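Local coordinates for fructose-bisphosphate aldolase class I (Thermoproteus tenax, PDB 1W8S), which is a class I aldolase of the DeoC/LacD family, built on a TIM-barrel fold and assembled here from five protein chains, at residues E[165-168]-E[169-173]. The protein carries 2 engineered substitutions. Sequence-based numbering, arbitrary orientation.
Sequences ARIA and LELGA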
loop_
_atom_site.group_PDB
_atom_site.type_symbol
_atom_site.label_atom_id
_atom_site.label_comp_id
_atom_site.label_asym_id
_atom_site.label_seq_id
_atom_site.Cartn_x
_atom_site.Cartn_y
_atom_site.Cartn_z
ATOM N N ALA E 165 -17.648 14.825 -16.407
ATOM C CA ALA E 165 -17.673 14.335 -17.764
ATOM C C ALA E 165 -16.279 14.435 -18.385
ATOM O O ALA E 165 -15.810 13.504 -19.047
ATOM C CB ALA E 165 -18.675 15.143 -18.578
ATOM N N ARG E 166 -15.612 15.556 -18.175
ATOM C CA ARG E 166 -14.331 15.766 -18.843
ATOM C C ARG E 166 -13.328 14.750 -18.254
ATOM O O ARG E 166 -12.531 14.178 -18.997
ATOM C CB ARG E 166 -13.794 17.186 -18.685
ATOM C CG ARG E 166 -12.504 17.432 -19.486
ATOM C CD ARG E 166 -12.575 16.987 -20.938
ATOM N NE ARG E 166 -11.448 17.484 -21.716
ATOM C CZ ARG E 166 -11.540 18.107 -22.890
ATOM N NH1 ARG E 166 -12.714 18.315 -23.495
ATOM N NH2 ARG E 166 -10.449 18.534 -23.471
ATOM N N ILE E 167 -13.361 14.544 -16.941
ATOM C CA ILE E 167 -12.419 13.595 -16.294
ATOM C C ILE E 167 -12.571 12.192 -16.889
ATOM O O ILE E 167 -11.593 11.502 -17.150
ATOM C CB ILE E 167 -12.632 13.542 -14.787
ATOM C CG1 ILE E 167 -12.208 14.837 -14.123
ATOM C CG2 ILE E 167 -11.795 12.407 -14.171
ATOM C CD1 ILE E 167 -12.830 15.049 -12.746
ATOM N N ALA E 168 -13.806 11.777 -17.145
ATOM C CA ALA E 168 -14.054 10.457 -17.689
ATOM C C ALA E 168 -13.441 10.313 -19.079
ATOM O O ALA E 168 -12.806 9.318 -19.383
ATOM C CB ALA E 168 -15.518 10.166 -17.696
ATOM N N LEU E 169 -13.593 11.345 -19.911
ATOM C CA LEU E 169 -12.942 11.349 -21.196
ATOM C C LEU E 169 -11.433 11.273 -21.073
ATOM O O LEU E 169 -10.812 10.487 -21.737
ATOM C CB LEU E 169 -13.336 12.600 -21.989
ATOM C CG LEU E 169 -12.514 12.916 -23.248
ATOM C CD1 LEU E 169 -12.729 11.891 -24.323
ATOM C CD2 LEU E 169 -12.876 14.329 -23.746
ATOM N N GLU E 170 -10.867 12.101 -20.215
ATOM C CA GLU E 170 -9.423 12.208 -20.050
ATOM C C GLU E 170 -8.770 10.889 -19.584
ATOM O O GLU E 170 -7.644 10.565 -19.980
ATOM C CB GLU E 170 -9.102 13.334 -19.066
ATOM C CG GLU E 170 -9.597 14.704 -19.521
ATOM C CD GLU E 170 -8.631 15.494 -20.366
ATOM O OE1 GLU E 170 -7.479 15.067 -20.523
ATOM O OE2 GLU E 170 -9.038 16.589 -20.851
ATOM N N LEU E 171 -9.472 10.152 -18.737
ATOM C CA LEU E 171 -8.937 8.907 -18.151
ATOM C C LEU E 171 -9.130 7.641 -19.030
ATOM O O LEU E 171 -8.599 6.569 -18.705
ATOM C CB LEU E 171 -9.513 8.697 -16.753
ATOM C CG LEU E 171 -9.046 9.726 -15.707
ATOM C CD1 LEU E 171 -9.746 9.495 -14.456
ATOM C CD2 LEU E 171 -7.545 9.750 -15.459
ATOM N N GLY E 172 -9.884 7.770 -20.116
ATOM C CA GLY E 172 -9.986 6.744 -21.143
ATOM C C GLY E 172 -11.338 6.031 -21.209
ATOM O O GLY E 172 -11.430 4.956 -21.781
ATOM N N ALA E 173 -12.373 6.605 -20.628
ATOM C CA ALA E 173 -13.733 6.039 -20.725
ATOM C C ALA E 173 -14.104 5.876 -22.175
ATOM O O ALA E 173 -13.818 6.757 -23.018
ATOM C CB ALA E 173 -14.741 6.923 -20.058
HETATM O O HOH W 1 -7.893 18.675 -21.738
#
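Arg166 and Glu170, one helical turn apart, form a salt bridge in which NE reaches OE2 over 2.7 Å, with an N-H...O angle of 162°. OE2 is met on its anti side, close to the guanidinium plane, and the two flat groups are turned 38° apart. Both chains bend at chi2, Arg166 after leaving with CG anti to its own N (chi1 -175°), which brings NE rather than the outer nitrogens to the carboxylate. A water closes a small ring, donating to OE2 and accepting from NH2 at 3.1 Å. Arg166 NH1 also bonds to Val193 O and to Ala41 O of the second subunit, so the group is held from several sides.

Among apolar contacts, Leu169 CD2 lies over one guanidinium face, 4.0 Å from Arg166 NH1. Ile167 CG2 packs alongside Leu171 CD1 at 3.6 Å. Ala173 CB turns toward 165-168 and comes within 4.1 Å of Ala168 CB, both alanines resting on Val143.

In the backbone, Leu169, Glu170 and Leu171 donate i to i-4 bonds to Ala165, Arg166 and Ile167. Ala173 N then bonds to Ala168 O at 3.0 Å and Gly172 N, at positive phi, to Leu169 O at 3.3 Å. This Schellman motif ends helix 158-171 and turns the chain toward strand 175-179, within a beta-alpha-beta unit of the TIM barrel.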